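Local coordinates for putative periplasmic or exported protein (Salmonella enterica subsp. enterica serovar Typhimurium, PDB 4GQZ) that probably binds copper in the bacterial periplasm and takes part in copper resistance, forming a V-shaped dimer, at residues Thr26-Pro31 and Phe79-Ser84; Phe68-Trp73 and Lys93-Lys98. All blocks are in the same frame, centred on the assembly; numbering follows the deposited sequence.

Contact 1 of 2, residues Thr26-Pro31 and Phe79-Ser84; sequences TIDQTP and FNHSLS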
loop_
_atom_site.group_PDB
_atom_site.type_symbol
_atom_site.label_atom_id
_atom_site.label_comp_id
_atom_site.label_asym_id
_atom_site.label_seq_id
_atom_site.Cartn_x
_atom_site.Cartn_y
_atom_site.Cartn_z
ATOM N N THR B 26 -9.780 -4.019 7.974
ATOM C CA THR B 26 -10.102 -4.626 9.268
ATOM C C THR B 26 -10.787 -3.607 10.167
ATOM O O THR B 26 -11.806 -3.901 10.822
ATOM C CB THR B 26 -8.831 -5.150 9.983
ATOM O OG1 THR B 26 -8.166 -6.119 9.148
ATOM C CG2 THR B 26 -9.188 -5.777 11.314
ATOM N N ILE B 27 -10.240 -2.398 10.191
ATOM C CA ILE B 27 -10.771 -1.373 11.084
ATOM C C ILE B 27 -12.143 -0.898 10.627
ATOM O O ILE B 27 -13.090 -0.829 11.425
ATOM C CB ILE B 27 -9.810 -0.183 11.209
ATOM C CG1 ILE B 27 -8.480 -0.624 11.826
ATOM C CG2 ILE B 27 -10.402 0.898 12.098
ATOM C CD1 ILE B 27 -7.506 0.529 12.019
ATOM N N ASP B 28 -12.268 -0.572 9.349
ATOM C CA ASP B 28 -13.546 -0.073 8.824
ATOM C C ASP B 28 -14.645 -1.108 8.989
ATOM O O ASP B 28 -15.805 -0.769 9.224
ATOM C CB ASP B 28 -13.391 0.288 7.347
ATOM C CG ASP B 28 -14.327 1.423 6.906
ATOM O OD1 ASP B 28 -15.069 2.003 7.743
ATOM O OD2 ASP B 28 -14.312 1.749 5.705
ATOM N N GLN B 29 -14.283 -2.382 8.883
ATOM C CA GLN B 29 -15.292 -3.426 8.870
ATOM C C GLN B 29 -15.515 -4.040 10.243
ATOM O O GLN B 29 -16.264 -5.009 10.356
ATOM C CB GLN B 29 -14.925 -4.516 7.858
ATOM C CG GLN B 29 -14.915 -4.047 6.402
ATOM C CD GLN B 29 -14.382 -5.107 5.461
ATOM O OE1 GLN B 29 -14.542 -6.298 5.715
ATOM N NE2 GLN B 29 -13.741 -4.685 4.370
ATOM N N THR B 30 -14.885 -3.485 11.277
ATOM C CA THR B 30 -15.013 -4.081 12.609
ATOM C C THR B 30 -16.486 -4.050 13.043
ATOM O O THR B 30 -17.154 -3.018 12.944
ATOM C CB THR B 30 -14.064 -3.450 13.669
ATOM O OG1 THR B 30 -14.201 -4.141 14.922
ATOM C CG2 THR B 30 -14.397 -2.004 13.902
ATOM N N PRO B 31 -17.011 -5.204 13.471
ATOM C CA PRO B 31 -18.424 -5.290 13.854
ATOM C C PRO B 31 -18.652 -4.869 15.300
ATOM O O PRO B 31 -19.193 -5.649 16.086
ATOM C CB PRO B 31 -18.720 -6.781 13.710
ATOM C CG PRO B 31 -17.421 -7.433 14.079
ATOM C CD PRO B 31 -16.345 -6.520 13.521
ATOM N N PHE B 79 -15.372 14.820 5.507
ATOM C CA PHE B 79 -14.335 14.993 4.495
ATOM C C PHE B 79 -13.374 13.801 4.496
ATOM O O PHE B 79 -13.310 13.034 3.526
ATOM C CB PHE B 79 -13.577 16.316 4.639
ATOM C CG PHE B 79 -12.685 16.614 3.464
ATOM C CD1 PHE B 79 -13.232 17.018 2.247
ATOM C CD2 PHE B 79 -11.308 16.452 3.555
ATOM C CE1 PHE B 79 -12.418 17.272 1.151
ATOM C CE2 PHE B 79 -10.487 16.702 2.459
ATOM C CZ PHE B 79 -11.043 17.111 1.260
ATOM N N ASN B 80 -12.638 13.636 5.586
ATOM C CA ASN B 80 -11.848 12.426 5.773
ATOM C C ASN B 80 -12.600 11.431 6.653
ATOM O O ASN B 80 -13.072 11.777 7.731
ATOM C CB ASN B 80 -10.465 12.763 6.338
ATOM C CG ASN B 80 -9.541 13.332 5.278
ATOM O OD1 ASN B 80 -9.646 12.977 4.097
ATOM N ND2 ASN B 80 -8.649 14.226 5.678
ATOM N N HIS B 81 -12.715 10.197 6.182
ATOM C CA HIS B 81 -13.514 9.186 6.874
ATOM C C HIS B 81 -12.944 8.798 8.232
ATOM O O HIS B 81 -11.762 8.505 8.353
ATOM C CB HIS B 81 -13.646 7.933 6.002
ATOM C CG HIS B 81 -14.440 6.836 6.639
ATOM N ND1 HIS B 81 -15.672 7.045 7.217
ATOM C CD2 HIS B 81 -14.184 5.511 6.771
ATOM C CE1 HIS B 81 -16.141 5.900 7.684
ATOM N NE2 HIS B 81 -15.255 4.954 7.426
ATOM N N SER B 82 -13.798 8.784 9.246
ATOM C CA SER B 82 -13.414 8.269 10.555
ATOM C C SER B 82 -13.760 6.787 10.631
ATOM O O SER B 82 -14.936 6.423 10.669
ATOM C CB SER B 82 -14.153 9.021 11.662
ATOM O OG SER B 82 -13.858 8.438 12.920
ATOM N N LEU B 83 -12.741 5.932 10.663
ATOM C CA LEU B 83 -12.961 4.491 10.672
ATOM C C LEU B 83 -13.419 4.023 12.050
ATOM O O LEU B 83 -13.934 2.910 12.203
ATOM C CB LEU B 83 -11.666 3.768 10.284
ATOM C CG LEU B 83 -11.052 4.139 8.935
ATOM C CD1 LEU B 83 -9.561 3.938 8.978
ATOM C CD2 LEU B 83 -11.628 3.295 7.836
ATOM N N SER B 84 -13.245 4.884 13.048
ATOM C CA SER B 84 -13.444 4.490 14.431
ATOM C C SER B 84 -14.612 5.187 15.117
ATOM O O SER B 84 -15.068 4.725 16.163
ATOM C CB SER B 84 -12.192 4.813 15.221
ATOM O OG SER B 84 -11.951 6.204 15.154
#

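Contact 2 of 2, residues Phe68-Trp73 and Lys93-Lys98; sequences FAPYEW and KPFTVK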
loop_
_atom_site.group_PDB
_atom_site.type_symbol
_atom_site.label_atom_id
_atom_site.label_comp_id
_atom_site.label_asym_id
_atom_site.label_seq_id
_atom_site.Cartn_x
_atom_site.Cartn_y
_atom_site.Cartn_z
ATOM N N PHE B 68 -17.993 5.133 1.637
ATOM C CA PHE B 68 -19.231 5.879 1.480
ATOM C C PHE B 68 -20.394 5.245 2.239
ATOM O O PHE B 68 -20.401 4.033 2.510
ATOM C CB PHE B 68 -19.558 6.014 -0.017
ATOM C CG PHE B 68 -19.666 4.703 -0.735
ATOM C CD1 PHE B 68 -18.544 4.102 -1.282
ATOM C CD2 PHE B 68 -20.899 4.084 -0.890
ATOM C CE1 PHE B 68 -18.640 2.892 -1.959
ATOM C CE2 PHE B 68 -21.007 2.879 -1.561
ATOM C CZ PHE B 68 -19.865 2.279 -2.098
ATOM N N ALA B 69 -21.395 6.059 2.567
ATOM C CA ALA B 69 -22.503 5.583 3.374
ATOM C C ALA B 69 -23.790 6.068 2.745
ATOM O O ALA B 69 -24.109 7.247 2.829
ATOM C CB ALA B 69 -22.384 6.104 4.804
ATOM N N PRO B 70 -24.514 5.174 2.063
ATOM C CA PRO B 70 -25.786 5.625 1.484
ATOM C C PRO B 70 -26.790 5.931 2.590
ATOM O O PRO B 70 -26.646 5.428 3.709
ATOM C CB PRO B 70 -26.247 4.417 0.669
ATOM C CG PRO B 70 -24.949 3.678 0.314
ATOM C CD PRO B 70 -24.117 3.835 1.585
ATOM N N TYR B 71 -27.798 6.745 2.295
ATOM C CA TYR B 71 -28.811 7.019 3.299
ATOM C C TYR B 71 -30.192 7.194 2.690
ATOM O O TYR B 71 -30.335 7.368 1.480
ATOM C CB TYR B 71 -28.422 8.234 4.142
ATOM C CG TYR B 71 -28.587 9.579 3.469
ATOM C CD1 TYR B 71 -27.588 10.097 2.656
ATOM C CD2 TYR B 71 -29.733 10.356 3.679
ATOM C CE1 TYR B 71 -27.724 11.337 2.050
ATOM C CE2 TYR B 71 -29.870 11.600 3.079
ATOM C CZ TYR B 71 -28.862 12.080 2.274
ATOM O OH TYR B 71 -28.986 13.308 1.659
ATOM N N GLU B 72 -31.211 7.131 3.535
ATOM C CA GLU B 72 -32.578 7.305 3.066
ATOM C C GLU B 72 -33.214 8.542 3.663
ATOM O O GLU B 72 -33.937 9.273 2.980
ATOM C CB GLU B 72 -33.413 6.069 3.396
ATOM C CG GLU B 72 -33.218 4.950 2.401
ATOM C CD GLU B 72 -33.878 3.676 2.842
ATOM O OE1 GLU B 72 -33.790 3.368 4.045
ATOM O OE2 GLU B 72 -34.485 2.995 1.991
ATOM N N TRP B 73 -32.929 8.772 4.939
ATOM C CA TRP B 73 -33.555 9.855 5.687
ATOM C C TRP B 73 -32.619 11.044 5.870
ATOM O O TRP B 73 -32.838 12.098 5.271
ATOM C CB TRP B 73 -34.035 9.324 7.042
ATOM C CG TRP B 73 -34.698 10.337 7.928
ATOM C CD1 TRP B 73 -35.408 11.441 7.542
ATOM C CD2 TRP B 73 -34.687 10.342 9.358
ATOM N NE1 TRP B 73 -35.848 12.126 8.655
ATOM C CE2 TRP B 73 -35.424 11.469 9.781
ATOM C CE3 TRP B 73 -34.116 9.504 10.325
ATOM C CZ2 TRP B 73 -35.610 11.780 11.135
ATOM C CZ3 TRP B 73 -34.309 9.810 11.672
ATOM C CH2 TRP B 73 -35.051 10.937 12.060
ATOM N N LYS B 93 -26.561 -3.782 5.112
ATOM C CA LYS B 93 -27.551 -3.809 4.047
ATOM C C LYS B 93 -26.852 -4.196 2.757
ATOM O O LYS B 93 -25.693 -3.877 2.578
ATOM C CB LYS B 93 -28.228 -2.436 3.901
ATOM C CG LYS B 93 -29.186 -2.058 5.053
ATOM C CD LYS B 93 -30.359 -3.020 5.123
ATOM C CE LYS B 93 -31.396 -2.620 6.182
ATOM N NZ LYS B 93 -32.126 -1.381 5.798
ATOM N N PRO B 94 -27.554 -4.901 1.861
ATOM C CA PRO B 94 -26.939 -5.256 0.581
ATOM C C PRO B 94 -27.091 -4.122 -0.410
ATOM O O PRO B 94 -28.186 -3.586 -0.559
ATOM C CB PRO B 94 -27.762 -6.468 0.131
ATOM C CG PRO B 94 -29.119 -6.237 0.718
ATOM C CD PRO B 94 -28.873 -5.534 2.041
ATOM N N PHE B 95 -26.009 -3.747 -1.075
ATOM C CA PHE B 95 -26.086 -2.701 -2.089
ATOM C C PHE B 95 -25.512 -3.191 -3.414
ATOM O O PHE B 95 -24.705 -4.119 -3.438
ATOM C CB PHE B 95 -25.311 -1.459 -1.632
ATOM C CG PHE B 95 -25.911 -0.768 -0.439
ATOM C CD1 PHE B 95 -26.908 0.182 -0.601
ATOM C CD2 PHE B 95 -25.475 -1.070 0.847
ATOM C CE1 PHE B 95 -27.465 0.818 0.509
ATOM C CE2 PHE B 95 -26.013 -0.441 1.953
ATOM C CZ PHE B 95 -27.016 0.504 1.790
ATOM N N THR B 96 -25.940 -2.584 -4.514
ATOM C CA THR B 96 -25.240 -2.753 -5.780
ATOM C C THR B 96 -24.382 -1.511 -6.028
ATOM O O THR B 96 -24.873 -0.381 -5.964
ATOM C CB THR B 96 -26.214 -2.980 -6.945
ATOM O OG1 THR B 96 -26.940 -4.194 -6.719
ATOM C CG2 THR B 96 -25.455 -3.113 -8.249
ATOM N N VAL B 97 -23.098 -1.720 -6.298
ATOM C CA VAL B 97 -22.145 -0.616 -6.358
ATOM C C VAL B 97 -21.468 -0.574 -7.725
ATOM O O VAL B 97 -20.919 -1.584 -8.178
ATOM C CB VAL B 97 -21.069 -0.772 -5.257
ATOM C CG1 VAL B 97 -19.999 0.330 -5.362
ATOM C CG2 VAL B 97 -21.720 -0.778 -3.854
ATOM N N LYS B 98 -21.516 0.579 -8.388
ATOM C CA LYS B 98 -20.818 0.730 -9.663
ATOM C C LYS B 98 -19.944 1.967 -9.675
ATOM O O LYS B 98 -20.413 3.064 -9.374
ATOM C CB LYS B 98 -21.796 0.800 -10.843
ATOM C CG LYS B 98 -21.075 0.869 -12.192
ATOM C CD LYS B 98 -22.022 0.697 -13.387
ATOM C CE LYS B 98 -22.995 1.849 -13.507
ATOM N NZ LYS B 98 -23.979 1.589 -14.594
#

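Contact 1 of 2, residues Thr26-Pro31 and Phe79-Ser84
His81 turns its CG anti to the backbone N (chi1 179°), and Asp28 does much the same with chi1 -150°, which brings imidazole and carboxylate together between the end of helix 20-28 and the short strand 81-82. His81 NE2 donates to Asp28 OD1 over 3.0 Å with an N-H...O angle of 162°. The oxygen lies almost in the ring plane, whereas the nitrogen meets the carboxylate from above its plane. The carboxylate has several partners: OD1 also accepts from Asn117, and OD2 is hydrogen-bonded to Tyr65 and Ser67. So many partners should fix its rotation, and they satisfy both oxygens of a buried acid.

Leu83 packs beside this polar cluster. Its CD2 lies 3.4 Å from Asp28 CG and 3.5 Å from Asp28 CB, the two side chains crossing at about a right angle. The preceding helical residue completes the apolar part, with Ile27 CG2 3.6 Å from Leu83 CB; both residues also touch Ala40 of strand 39-42. The backbones come near, Asp28 CA and Leu83 CA being 5.0 Å apart. Geometrically this is a buried His-carboxylate hydrogen bond, joining a helix C-terminus to the edge strand of an antiparallel sheet.

Contact 2 of 2, residues Phe68-Trp73 and Lys93-Lys98
Pro70 and Phe95 form the CH-pi part of this contact. Pro70 CG sits over one face of the Phe95 ring, 4.1 Å from its centroid and 22° off the ring normal, displaced toward the rim. The displacement is toward Phe95 CE1, which both Pro70 CB and Pro70 CG approach to 3.8 Å. Phe95 holds its CG anti to its own carbonyl carbon (chi1 -66°), which sends the ring out from strand 94-101 to meet the proline coming from the opposite direction. The same ring meets that of Tyr136, with the planes at about 45°.

The second group is a purely aliphatic-to-ring contact at the far end of Phe68. Phe68 CZ reaches Val97 CG1 at 3.8 Å and Val97 CG2 at 4.0 Å, so both valine branches meet a single ring carbon. CG2 lies in the ring plane at the edge, while CG1 approaches obliquely. The backbones stay well apart: Pro70 CA and Phe95 CA, the nearest such pair, are 9.1 Å from each other, and side chains alone bridge the gap.

Phe95 and Val97, two positions apart, point to the same side of their strand, and Val134 and Ile120 touch Phe68 and Phe95 alike. The result is a buried hydrophobic core between beta layers, in which the end of strand 63-68 and the loop after it pack against the antiparallel sheet containing strand 94-101.

How the contacts relate
Contacts 1 and 2 are separate centres of packing in one chain, their centres about 16 Å apart and their nearest atoms about 6 Å apart without touching. Contact 1 lies nearer the middle of the chain, its centre about 6 Å from that of the chain, against about 13 Å for the centre of contact 2. The segments alternate in sequence, 26-31, 68-73, 79-84 and 93-98, so the chain passes back and forth between the two regions. Strand 63-68 links them directly: its Tyr65 and Ser67 bind the Asp28 carboxylate of contact 1, and Phe68 at its end packs in contact 2. Phe119 meets the His81 ring and touches Ala69, between Phe68 and Pro70.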